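Local atomic coordinates of DNA repair protein RAD2 (Saccharomyces cerevisiae, PDB entry 4Q0W), a protein that cuts single-stranded DNA as an endonuclease that uses magnesium, making the incision essential for excision repair of DNA damaged by UV light, bulky adducts or cross-linking agents. Residues 24-29 with 67-72; 29-34 with 171-176; 62-67 with 206-211; 73-78 with 153-158. All coordinates share one frame; numbering follows the deposited sequence.

Contact 1: 24-29 with 67-72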
# COMPACT_ATOMS: atom_id res chain seq x y z
N LYS A 24 -12.85 13.01 37.40
CA LYS A 24 -13.72 12.77 36.25
C LYS A 24 -14.44 11.44 36.39
O LYS A 24 -13.83 10.43 36.75
CB LYS A 24 -12.91 12.78 34.95
CG LYS A 24 -13.06 14.05 34.11
CD LYS A 24 -12.84 15.29 34.94
CE LYS A 24 -13.13 16.55 34.14
NZ LYS A 24 -12.32 16.62 32.88
N ARG A 25 -15.75 11.44 36.11
CA ARG A 25 -16.50 10.19 36.00
C ARG A 25 -16.28 9.71 34.57
O ARG A 25 -16.51 10.47 33.62
CB ARG A 25 -18.00 10.42 36.23
CG ARG A 25 -18.36 10.93 37.64
CD ARG A 25 -19.78 11.49 37.66
NE ARG A 25 -19.91 12.54 36.64
CZ ARG A 25 -21.07 12.94 36.11
NH1 ARG A 25 -22.21 12.41 36.50
NH2 ARG A 25 -21.07 13.88 35.17
N MET A 26 -15.82 8.47 34.40
CA MET A 26 -15.47 7.97 33.07
C MET A 26 -16.12 6.63 32.79
O MET A 26 -15.94 5.67 33.56
CB MET A 26 -13.94 7.82 32.95
CG MET A 26 -13.16 9.12 32.95
SD MET A 26 -13.28 9.99 31.38
CE MET A 26 -11.61 10.67 31.32
N ALA A 27 -16.89 6.54 31.71
CA ALA A 27 -17.39 5.24 31.29
C ALA A 27 -16.22 4.45 30.73
O ALA A 27 -15.54 4.91 29.80
CB ALA A 27 -18.48 5.39 30.24
N VAL A 28 -15.95 3.27 31.28
CA VAL A 28 -14.85 2.47 30.75
C VAL A 28 -15.42 1.36 29.88
O VAL A 28 -16.20 0.52 30.37
CB VAL A 28 -13.96 1.89 31.86
CG1 VAL A 28 -12.81 1.07 31.27
CG2 VAL A 28 -13.41 3.03 32.73
N ASP A 29 -15.07 1.37 28.60
CA ASP A 29 -15.52 0.34 27.68
C ASP A 29 -14.57 -0.85 27.83
O ASP A 29 -13.47 -0.86 27.28
CB ASP A 29 -15.54 0.87 26.23
CG ASP A 29 -15.69 -0.23 25.18
OD1 ASP A 29 -16.05 -1.38 25.54
OD2 ASP A 29 -15.45 0.04 23.98
N PHE A 67 -5.03 8.18 39.36
CA PHE A 67 -5.21 9.55 38.90
C PHE A 67 -6.55 10.10 39.37
O PHE A 67 -6.98 11.17 38.92
CB PHE A 67 -5.08 9.65 37.38
CG PHE A 67 -3.68 9.41 36.89
CD1 PHE A 67 -2.69 10.37 37.09
CD2 PHE A 67 -3.34 8.24 36.22
CE1 PHE A 67 -1.39 10.17 36.64
CE2 PHE A 67 -2.05 8.03 35.77
CZ PHE A 67 -1.07 9.00 35.99
N GLY A 68 -7.20 9.37 40.26
CA GLY A 68 -8.43 9.85 40.87
C GLY A 68 -9.64 9.79 39.96
O GLY A 68 -10.66 10.44 40.22
N ILE A 69 -9.55 8.99 38.90
CA ILE A 69 -10.69 8.82 38.01
C ILE A 69 -11.76 7.97 38.69
O ILE A 69 -11.46 7.01 39.41
CB ILE A 69 -10.26 8.20 36.65
CG1 ILE A 69 -9.45 9.22 35.85
CG2 ILE A 69 -11.46 7.76 35.81
CD1 ILE A 69 -8.61 8.61 34.75
N ARG A 70 -13.02 8.35 38.50
CA ARG A 70 -14.14 7.57 39.01
C ARG A 70 -14.76 6.75 37.87
O ARG A 70 -15.65 7.24 37.15
CB ARG A 70 -15.18 8.48 39.66
CG ARG A 70 -14.66 9.17 40.93
CD ARG A 70 -15.22 10.58 41.08
NE ARG A 70 -16.63 10.60 41.45
CZ ARG A 70 -17.47 11.59 41.15
NH1 ARG A 70 -17.05 12.65 40.46
NH2 ARG A 70 -18.74 11.52 41.52
N PRO A 71 -14.30 5.50 37.69
CA PRO A 71 -14.74 4.75 36.51
C PRO A 71 -16.09 4.07 36.70
O PRO A 71 -16.47 3.74 37.81
CB PRO A 71 -13.64 3.68 36.35
CG PRO A 71 -13.13 3.43 37.74
CD PRO A 71 -13.39 4.71 38.55
N VAL A 72 -16.82 3.90 35.60
CA VAL A 72 -17.87 2.90 35.60
C VAL A 72 -17.65 1.97 34.42
O VAL A 72 -17.57 2.40 33.27
CB VAL A 72 -19.31 3.50 35.68
CG1 VAL A 72 -19.40 4.81 34.98
CG2 VAL A 72 -20.37 2.51 35.19

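Contact 2: 29-34 with 171-176. With CA (calcium ion), chain E; nucleotides of chain C.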
# COMPACT_ATOMS: atom_id res chain seq x y z
N ASP A 29 -15.07 1.37 28.60
CA ASP A 29 -15.52 0.34 27.68
C ASP A 29 -14.57 -0.85 27.83
O ASP A 29 -13.47 -0.86 27.28
CB ASP A 29 -15.54 0.87 26.23
CG ASP A 29 -15.69 -0.23 25.18
OD1 ASP A 29 -16.05 -1.38 25.54
OD2 ASP A 29 -15.45 0.04 23.98
N ALA A 30 -15.00 -1.86 28.57
CA ALA A 30 -14.11 -2.96 28.89
C ALA A 30 -14.48 -4.21 28.11
O ALA A 30 -14.07 -5.31 28.47
CB ALA A 30 -14.11 -3.24 30.38
N SER A 31 -15.25 -4.02 27.04
CA SER A 31 -15.84 -5.11 26.26
C SER A 31 -14.85 -6.12 25.66
O SER A 31 -15.19 -7.30 25.51
CB SER A 31 -16.72 -4.53 25.14
OG SER A 31 -15.95 -3.74 24.24
N ILE A 32 -13.64 -5.68 25.31
CA ILE A 32 -12.68 -6.60 24.71
C ILE A 32 -11.40 -6.80 25.53
O ILE A 32 -10.44 -7.44 25.07
CB ILE A 32 -12.31 -6.21 23.25
CG1 ILE A 32 -11.54 -4.89 23.21
CG2 ILE A 32 -13.54 -6.16 22.36
CD1 ILE A 32 -10.71 -4.71 21.96
N TRP A 33 -11.37 -6.25 26.74
CA TRP A 33 -10.19 -6.39 27.61
C TRP A 33 -9.79 -7.85 27.86
O TRP A 33 -8.61 -8.21 27.76
CB TRP A 33 -10.44 -5.70 28.95
CG TRP A 33 -10.40 -4.21 28.91
CD1 TRP A 33 -10.55 -3.39 27.80
CD2 TRP A 33 -10.17 -3.33 30.02
NE1 TRP A 33 -10.44 -2.07 28.18
CE2 TRP A 33 -10.20 -2.01 29.53
CE3 TRP A 33 -9.94 -3.55 31.38
CZ2 TRP A 33 -10.00 -0.90 30.36
CZ3 TRP A 33 -9.74 -2.44 32.21
CH2 TRP A 33 -9.79 -1.14 31.69
N ILE A 34 -10.76 -8.70 28.21
CA ILE A 34 -10.42 -10.08 28.57
C ILE A 34 -9.73 -10.78 27.40
O ILE A 34 -8.62 -11.30 27.55
CB ILE A 34 -11.63 -10.89 29.04
CG1 ILE A 34 -12.17 -10.34 30.35
CG2 ILE A 34 -11.24 -12.36 29.24
CD1 ILE A 34 -13.48 -11.00 30.77
N GLU A 171 -24.21 -3.55 22.61
CA GLU A 171 -22.82 -3.09 22.51
C GLU A 171 -22.42 -2.12 23.62
O GLU A 171 -23.15 -1.17 23.94
CB GLU A 171 -22.54 -2.49 21.13
CG GLU A 171 -22.25 -3.54 20.07
CD GLU A 171 -22.43 -3.02 18.67
OE1 GLU A 171 -23.54 -2.54 18.36
OE2 GLU A 171 -21.45 -3.08 17.88
N ALA A 172 -21.26 -2.35 24.21
CA ALA A 172 -20.79 -1.51 25.31
C ALA A 172 -20.58 -0.05 24.89
O ALA A 172 -20.95 0.86 25.63
CB ALA A 172 -19.52 -2.10 25.91
N GLU A 173 -19.99 0.16 23.71
CA GLU A 173 -19.70 1.52 23.24
C GLU A 173 -20.98 2.33 23.10
O GLU A 173 -20.99 3.53 23.40
CB GLU A 173 -18.98 1.52 21.88
CG GLU A 173 -17.91 0.48 21.72
CD GLU A 173 -18.43 -0.75 21.03
OE1 GLU A 173 -18.77 -1.74 21.72
OE2 GLU A 173 -18.52 -0.73 19.78
N ALA A 174 -22.04 1.70 22.61
CA ALA A 174 -23.33 2.39 22.49
C ALA A 174 -23.82 2.81 23.87
O ALA A 174 -24.26 3.94 24.07
CB ALA A 174 -24.36 1.51 21.79
N GLN A 175 -23.74 1.89 24.82
CA GLN A 175 -24.17 2.20 26.18
C GLN A 175 -23.31 3.31 26.79
O GLN A 175 -23.83 4.18 27.50
CB GLN A 175 -24.13 0.95 27.06
CG GLN A 175 -24.63 1.20 28.49
CD GLN A 175 -26.13 1.40 28.55
OE1 GLN A 175 -26.90 0.53 28.10
NE2 GLN A 175 -26.57 2.54 29.08
N CYS A 176 -22.00 3.29 26.51
CA CYS A 176 -21.13 4.37 27.01
C CYS A 176 -21.60 5.73 26.50
O CYS A 176 -21.70 6.69 27.28
CB CYS A 176 -19.66 4.14 26.61
SG CYS A 176 -18.85 2.73 27.45
CA CA E . -18.05 -1.96 18.00
P DT C 3 -12.42 -11.28 17.14
O5' DT C 3 -11.74 -10.73 18.48
C5' DT C 3 -12.50 -10.01 19.45
C4' DT C 3 -11.89 -8.66 19.73
O4' DT C 3 -10.58 -8.81 20.33
C3' DT C 3 -11.66 -7.83 18.48
O3' DT C 3 -12.72 -6.90 18.36
C2' DT C 3 -10.32 -7.12 18.68
C1' DT C 3 -9.77 -7.70 19.97
N1 DT C 3 -8.39 -8.22 19.85
C2 DT C 3 -7.34 -7.48 20.36
O2 DT C 3 -7.49 -6.40 20.90
N3 DT C 3 -6.11 -8.07 20.22
C4 DT C 3 -5.84 -9.29 19.63
O4 DT C 3 -4.70 -9.73 19.54
C5 DT C 3 -6.99 -10.00 19.11
C7 DT C 3 -6.82 -11.33 18.45
C6 DT C 3 -8.19 -9.44 19.25
O HOH W 1 -16.04 -3.06 17.09
O HOH W 2 -16.78 -3.58 19.18

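Contact 3: 62-67 with 206-211. With nucleotides of chain D.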
# COMPACT_ATOMS: atom_id res chain seq x y z
N CYS A 62 -6.00 0.11 38.83
CA CYS A 62 -5.10 0.86 39.70
C CYS A 62 -4.65 2.16 39.02
O CYS A 62 -4.54 3.19 39.67
CB CYS A 62 -3.90 -0.00 40.09
SG CYS A 62 -4.34 -1.33 41.27
N LYS A 63 -4.41 2.11 37.71
CA LYS A 63 -4.00 3.31 36.98
C LYS A 63 -5.10 4.37 37.05
O LYS A 63 -4.83 5.52 37.39
CB LYS A 63 -3.64 2.98 35.52
CG LYS A 63 -3.12 4.19 34.72
CD LYS A 63 -2.53 3.77 33.37
CE LYS A 63 -2.13 4.98 32.53
NZ LYS A 63 -1.55 4.59 31.21
N LEU A 64 -6.34 3.96 36.78
CA LEU A 64 -7.48 4.86 36.89
C LEU A 64 -7.60 5.46 38.29
O LEU A 64 -7.79 6.67 38.46
CB LEU A 64 -8.78 4.13 36.51
CG LEU A 64 -8.88 3.59 35.07
CD1 LEU A 64 -10.09 2.69 34.89
CD2 LEU A 64 -8.92 4.74 34.06
N LEU A 65 -7.49 4.61 39.31
CA LEU A 65 -7.66 5.07 40.68
C LEU A 65 -6.51 5.98 41.09
O LEU A 65 -6.72 6.96 41.82
CB LEU A 65 -7.82 3.89 41.64
CG LEU A 65 -9.15 3.13 41.57
CD1 LEU A 65 -9.24 2.03 42.63
CD2 LEU A 65 -10.35 4.09 41.66
N TYR A 66 -5.32 5.66 40.61
CA TYR A 66 -4.14 6.47 40.87
C TYR A 66 -4.32 7.93 40.46
O TYR A 66 -3.79 8.83 41.12
CB TYR A 66 -2.93 5.90 40.13
CG TYR A 66 -1.66 6.72 40.37
CD1 TYR A 66 -0.88 6.50 41.50
CD2 TYR A 66 -1.27 7.71 39.47
CE1 TYR A 66 0.28 7.25 41.72
CE2 TYR A 66 -0.12 8.46 39.69
CZ TYR A 66 0.64 8.23 40.81
OH TYR A 66 1.78 8.97 41.03
N PHE A 67 -5.03 8.18 39.36
CA PHE A 67 -5.21 9.55 38.90
C PHE A 67 -6.55 10.10 39.37
O PHE A 67 -6.98 11.17 38.92
CB PHE A 67 -5.08 9.65 37.38
CG PHE A 67 -3.68 9.41 36.89
CD1 PHE A 67 -2.69 10.37 37.09
CD2 PHE A 67 -3.34 8.24 36.22
CE1 PHE A 67 -1.39 10.17 36.64
CE2 PHE A 67 -2.05 8.03 35.77
CZ PHE A 67 -1.07 9.00 35.99
N ASN A 206 -6.20 5.51 23.85
CA ASN A 206 -4.83 5.15 24.26
C ASN A 206 -4.58 5.39 25.75
O ASN A 206 -3.46 5.66 26.16
CB ASN A 206 -3.77 5.88 23.42
CG ASN A 206 -3.78 5.46 21.97
OD1 ASN A 206 -4.48 4.52 21.59
ND2 ASN A 206 -3.01 6.15 21.15
N MET A 207 -5.65 5.29 26.54
CA MET A 207 -5.57 5.47 27.98
C MET A 207 -4.58 4.49 28.64
O MET A 207 -3.92 4.84 29.62
CB MET A 207 -6.96 5.28 28.59
CG MET A 207 -7.02 5.43 30.11
SD MET A 207 -6.94 7.16 30.62
CE MET A 207 -6.51 6.95 32.34
N PHE A 208 -4.46 3.28 28.11
CA PHE A 208 -3.58 2.31 28.73
C PHE A 208 -2.29 2.03 27.95
O PHE A 208 -1.64 1.00 28.14
CB PHE A 208 -4.36 1.05 29.11
CG PHE A 208 -5.55 1.35 29.97
CD1 PHE A 208 -5.40 1.57 31.33
CD2 PHE A 208 -6.80 1.51 29.40
CE1 PHE A 208 -6.49 1.91 32.12
CE2 PHE A 208 -7.90 1.83 30.19
CZ PHE A 208 -7.74 2.03 31.55
N HIS A 209 -1.93 2.97 27.07
CA HIS A 209 -0.58 3.00 26.52
C HIS A 209 0.37 3.47 27.62
O HIS A 209 -0.05 4.08 28.60
CB HIS A 209 -0.51 3.94 25.31
CG HIS A 209 -1.07 3.33 24.06
ND1 HIS A 209 -0.72 3.77 22.80
CD2 HIS A 209 -1.95 2.32 23.87
CE1 HIS A 209 -1.36 3.05 21.89
NE2 HIS A 209 -2.11 2.17 22.52
N GLU A 210 1.66 3.18 27.45
CA GLU A 210 2.65 3.57 28.46
C GLU A 210 3.14 5.01 28.23
O GLU A 210 4.29 5.22 27.84
CB GLU A 210 3.82 2.59 28.45
CG GLU A 210 4.09 1.96 29.80
CD GLU A 210 2.82 1.49 30.48
OE1 GLU A 210 2.47 2.05 31.55
OE2 GLU A 210 2.17 0.56 29.96
N LYS A 211 2.26 5.98 28.48
CA LYS A 211 2.56 7.39 28.19
C LYS A 211 2.09 8.31 29.31
O LYS A 211 1.24 7.94 30.11
CB LYS A 211 1.89 7.82 26.89
CG LYS A 211 2.84 7.96 25.72
CD LYS A 211 2.60 6.89 24.66
CE LYS A 211 3.70 6.94 23.62
NZ LYS A 211 5.05 6.84 24.25
P DA D 16 3.41 -1.22 21.49
OP1 DA D 16 3.59 0.20 21.08
OP2 DA D 16 4.57 -1.99 22.01
O5' DA D 16 2.24 -1.32 22.59
C5' DA D 16 1.01 -0.64 22.39
C4' DA D 16 -0.10 -1.38 23.12
O4' DA D 16 -0.31 -2.67 22.51
C3' DA D 16 0.20 -1.68 24.59
O3' DA D 16 -0.50 -0.76 25.43
C2' DA D 16 -0.27 -3.14 24.79
C1' DA D 16 -1.00 -3.43 23.48
N9 DA D 16 -1.05 -4.83 23.05
C8 DA D 16 -0.06 -5.78 23.14
N7 DA D 16 -0.42 -6.95 22.66
C5 DA D 16 -1.72 -6.77 22.24
C6 DA D 16 -2.67 -7.63 21.64
N6 DA D 16 -2.42 -8.91 21.35
N1 DA D 16 -3.89 -7.12 21.34
C2 DA D 16 -4.13 -5.83 21.62
N3 DA D 16 -3.33 -4.93 22.18
C4 DA D 16 -2.13 -5.46 22.47
O HOH W 3 -0.86 1.79 31.09

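Contact 4: 73-78 with 153-158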
# COMPACT_ATOMS: atom_id res chain seq x y z
N PHE A 73 -17.49 0.69 34.73
CA PHE A 73 -17.14 -0.30 33.73
C PHE A 73 -18.37 -0.74 32.95
O PHE A 73 -19.44 -0.98 33.53
CB PHE A 73 -16.41 -1.49 34.37
CG PHE A 73 -14.93 -1.27 34.52
CD1 PHE A 73 -14.44 -0.20 35.28
CD2 PHE A 73 -14.02 -2.10 33.89
CE1 PHE A 73 -13.07 0.02 35.42
CE2 PHE A 73 -12.64 -1.89 34.02
CZ PHE A 73 -12.17 -0.83 34.78
N VAL A 74 -18.23 -0.84 31.64
CA VAL A 74 -19.34 -1.27 30.80
C VAL A 74 -18.94 -2.51 30.03
O VAL A 74 -17.89 -2.52 29.36
CB VAL A 74 -19.81 -0.16 29.84
CG1 VAL A 74 -21.01 -0.65 29.01
CG2 VAL A 74 -20.19 1.08 30.62
N PHE A 75 -19.77 -3.56 30.14
CA PHE A 75 -19.54 -4.81 29.41
C PHE A 75 -20.56 -4.99 28.28
O PHE A 75 -21.66 -4.44 28.35
CB PHE A 75 -19.60 -6.00 30.38
CG PHE A 75 -18.49 -5.99 31.41
CD1 PHE A 75 -18.64 -5.32 32.62
CD2 PHE A 75 -17.29 -6.64 31.15
CE1 PHE A 75 -17.62 -5.31 33.56
CE2 PHE A 75 -16.25 -6.64 32.10
CZ PHE A 75 -16.42 -5.97 33.30
N ASP A 76 -20.19 -5.76 27.25
CA ASP A 76 -21.13 -6.10 26.18
C ASP A 76 -22.23 -7.03 26.69
O ASP A 76 -21.96 -7.92 27.51
CB ASP A 76 -20.42 -6.85 25.05
CG ASP A 76 -19.79 -5.93 24.03
OD1 ASP A 76 -20.14 -4.73 23.99
OD2 ASP A 76 -18.95 -6.42 23.26
N GLY A 77 -23.45 -6.83 26.22
CA GLY A 77 -24.48 -7.86 26.31
C GLY A 77 -24.46 -8.65 25.01
O GLY A 77 -23.46 -9.30 24.68
N GLY A 78 -25.53 -8.56 24.23
CA GLY A 78 -25.59 -9.32 23.00
C GLY A 78 -24.81 -8.74 21.83
O GLY A 78 -24.25 -7.64 21.90
N GLU A 153 -15.40 -13.18 37.35
CA GLU A 153 -14.20 -12.90 38.13
C GLU A 153 -13.79 -11.43 38.10
O GLU A 153 -13.51 -10.83 39.14
CB GLU A 153 -13.03 -13.78 37.64
CG GLU A 153 -13.05 -15.20 38.22
CD GLU A 153 -12.20 -16.18 37.41
OE1 GLU A 153 -12.13 -17.36 37.82
OE2 GLU A 153 -11.62 -15.78 36.37
N VAL A 154 -13.73 -10.85 36.90
CA VAL A 154 -13.32 -9.46 36.80
C VAL A 154 -14.40 -8.58 37.43
O VAL A 154 -14.09 -7.55 38.03
CB VAL A 154 -12.99 -9.03 35.33
CG1 VAL A 154 -11.84 -9.85 34.80
CG2 VAL A 154 -14.20 -9.17 34.43
N GLN A 155 -15.65 -9.00 37.34
CA GLN A 155 -16.71 -8.21 37.96
C GLN A 155 -16.65 -8.30 39.49
O GLN A 155 -16.99 -7.34 40.18
CB GLN A 155 -18.08 -8.59 37.41
CG GLN A 155 -18.27 -8.14 35.96
CD GLN A 155 -19.48 -8.77 35.30
OE1 GLN A 155 -20.14 -9.64 35.87
NE2 GLN A 155 -19.78 -8.33 34.08
N GLU A 156 -16.23 -9.45 40.01
CA GLU A 156 -16.04 -9.59 41.46
C GLU A 156 -14.91 -8.66 41.90
O GLU A 156 -15.02 -7.97 42.90
CB GLU A 156 -15.73 -11.04 41.83
CG GLU A 156 -15.43 -11.26 43.32
CD GLU A 156 -16.60 -10.93 44.22
OE1 GLU A 156 -17.76 -11.03 43.75
OE2 GLU A 156 -16.37 -10.56 45.39
N LEU A 157 -13.83 -8.64 41.13
CA LEU A 157 -12.72 -7.74 41.39
C LEU A 157 -13.21 -6.30 41.44
O LEU A 157 -12.94 -5.56 42.41
CB LEU A 157 -11.63 -7.91 40.34
CG LEU A 157 -10.40 -7.01 40.46
CD1 LEU A 157 -9.70 -7.21 41.80
CD2 LEU A 157 -9.45 -7.28 39.32
N LEU A 158 -13.96 -5.91 40.41
CA LEU A 158 -14.53 -4.56 40.33
C LEU A 158 -15.33 -4.21 41.59
O LEU A 158 -15.18 -3.11 42.15
CB LEU A 158 -15.40 -4.42 39.09
CG LEU A 158 -14.63 -4.19 37.79
CD1 LEU A 158 -15.53 -4.35 36.56
CD2 LEU A 158 -13.97 -2.80 37.81

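Contact 1: 24-29 with 67-72
A parallel strand pair in the central sheet of the nuclease core joins Arg-25, Met-26 and Ala-27 to Arg-70, Pro-71 and Val-72. Four backbone hydrogen bonds alternate between the strands: Arg-70 N gives to Lys-24 O, Met-26 N to Arg-70 O, Val-72 N to Met-26 O, and Val-28 N to Val-72 O, the last at 2.7 Å and nearly straight (173°). Between them, CA-H...O contacts use the same acceptors, with Pro-71 CA 3.3 Å from Met-26 O; the proline has no N-H to give, yet the pairing runs through it unbroken.

On one face of the sheet Arg-25 and Arg-70 lie side by side and point the same way. Arg-25 CG sits over one face of the Arg-70 guanidinium, toward its rim, 3.6 Å from Arg-70 NH1, and the two guanidinium planes are 24° apart. The like charges are separately met: Arg-25 forms a salt bridge with Asp-186, while Arg-70 NH1 bonds to Asp-23 O and its guanidinium makes a cation-pi contact with Trp-331. Ala-27 and Val-72 share this face.

On the other, to which Met-26 and Pro-71 turn, Met-26 CG meets Ile-69 CG2 at 3.6 Å. Val-28 and Pro-71 lie side by side, Val-28 CG2 3.7 Å from Pro-71 CB.

Gly-68, with positive phi, is the C' residue of the Schellman motif that ends helix 52-66 just before strand 70-75. Parallel strands joined through helices, with a predicted magnesium ligand, Asp-29, ending the first, are characteristic of the Rossmann-like PIN nuclease fold of the XPG/RAD2 family.

Contact 2: 29-34 with 171-176
Asp-29 and Ala-172 mark the closest backbone approach, 6.1 Å between their CA atoms, where the end of strand 25-29 faces the first turn of helix 172-181, whose N-cap is Glu-171. Asp-29 OD1 closes an Asx turn by accepting from Ser-31 N (3.1 Å), on its anti side and out of the carboxylate plane, and takes a second bond from Ser-31 OG (2.7 Å) on its syn lone pair. Together with Thr-190, bonded to OD2, these donors probably hold the carboxylate's rotation. Asp-29 OD1 lies 3.6 Å from Ala-172 CB, and Asp-29 OD2 rests 3.4 Å from Glu-173 CG.

The Glu-173 chain bends at chi2 (96°), turning CD aside, and Glu-173 OE2 binds the calcium ion at 2.2 Å, a site completed by Asp-194 and two waters. The Asp-29 and Glu-173 carboxylate planes are 13° apart. An alanine in place of Asp-29 would probably leave Ser-31 N, Ser-31 OG and Thr-190 OG1 without their acceptors and free the turn to shift.

Asp-29, Glu-171 and Glu-173 probably bind magnesium, as in relatives. Val-74 of strand 70-75 packs on Ala-172 and Cys-176, while Trp-33 of helix 33-40 packs against Phe-57 of helix 52-66.

Contact 3: 62-67 with 206-211
Lys-63 sends a fully extended side chain from helix 52-66 into the backbone of the loop 206-211, where its ammonium group bonds to a carbonyl rather than to a carboxylate. With CG anti to the backbone N (chi1 -177°) and every later torsion near 180°, Lys-63 NZ reaches Met-207 O at 2.9 Å, in the carbonyl plane. A water accepts from Lys-63 NZ at 2.9 Å and is in weak hydrogen-bond reach of Phe-208 O and Glu-210 OE1. Glu-210 OE1, 4.8 Å from Lys-63 NZ, is not in contact, but its charge would probably favour the ammonium.

Beside the lysine, Leu-64 CD2 touches Met-207 CE at 3.7 Å and Phe-208 CZ at 3.9 Å, the leucine and phenylalanine side chains crossing at about a right angle.

His-209, at the end of the type I turn from Asn-206, lies beside the DNA: one imidazole face rests on Asn-206 CG, and C5' of DA16 of chain D stands above the rim of the other. The contact thus joins helix 52-66 of the N-domain to a DNA-touching loop of the I-domain, between strands 202-205 and 213-218; Leu-64, Met-207 and Phe-208 all pack on Ile-189 of strand 187-189.

Contact 4: 73-78 with 153-158
CH-pi and apolar contacts of Phe-73 and Phe-75 with one side of helix 148-160, with one amide over a ring, make up this buried junction. Leu-158 CD2 stands over the centre of the Phe-73 ring, 3.6 Å from the centroid and only 10° off the ring normal, a clear CH-pi contact. Its other methyl serves both aromatics: Leu-158 CD1 is 3.7 Å from Phe-73 CB and 3.7 Å from Phe-75 CZ, where it meets the second ring at its edge, in the plane. Leucine and Phe-73 cross at about a right angle, whereas leucine and Phe-75 reach toward each other tip to tip. An alanine in place of Phe-73 would probably open a gap beside Leu-158, whose CD2 would lose the ring face beneath it.

Val-154 adds an apolar contact, its CG2 approaching Phe-75 CE2 obliquely at 4.0 Å.

The amide contact comes from Gln-155: with CG anti to the carbonyl carbon (chi1 -70°) and its chain extended beyond, it brings NE2 over one face of Phe-75, offset toward the rim and 3.5 Å from Phe-75 CD1. The amide and ring planes are 78° apart, and the methylene CG of Gln-155 lies 3.8 Å from Phe-75 CE1.

Strand 70-75 and the helix run nearly antiparallel, their local axes 11.2 Å apart. Phe-57 of helix 52-66 touches both Phe-73 and Val-154, and Tyr-165 of the outer strand 165-167 packs on Phe-73, Phe-75 and Gln-155. Helix 148-160, from the I-domain, thus packs beside helix 52-66 on one face of the Rossmann-like sheet, against an N-domain strand.

In the fold
From the N terminus, strand 25-29 enters contact 1, which closes the loop through helices 33-40 and 52-66 by pairing with strand 70-75. Contact 2 begins at Asp-29, shared with contact 1, and reaches across to helix 172-181; contact 3 leaves from the end of helix 52-66 for the loop 206-211. Both cross contact 1 and each other. Contact 4, opening only after contact 1 has closed, nests inside the loops of contacts 2 and 3 and sets helix 148-160 against strand 70-75. Contacts 2, 3 and 4 each join the N-domain to the I-domain, and Trp-33 of contact 2 touches Phe-73 of contact 4 and Phe-208 of contact 3.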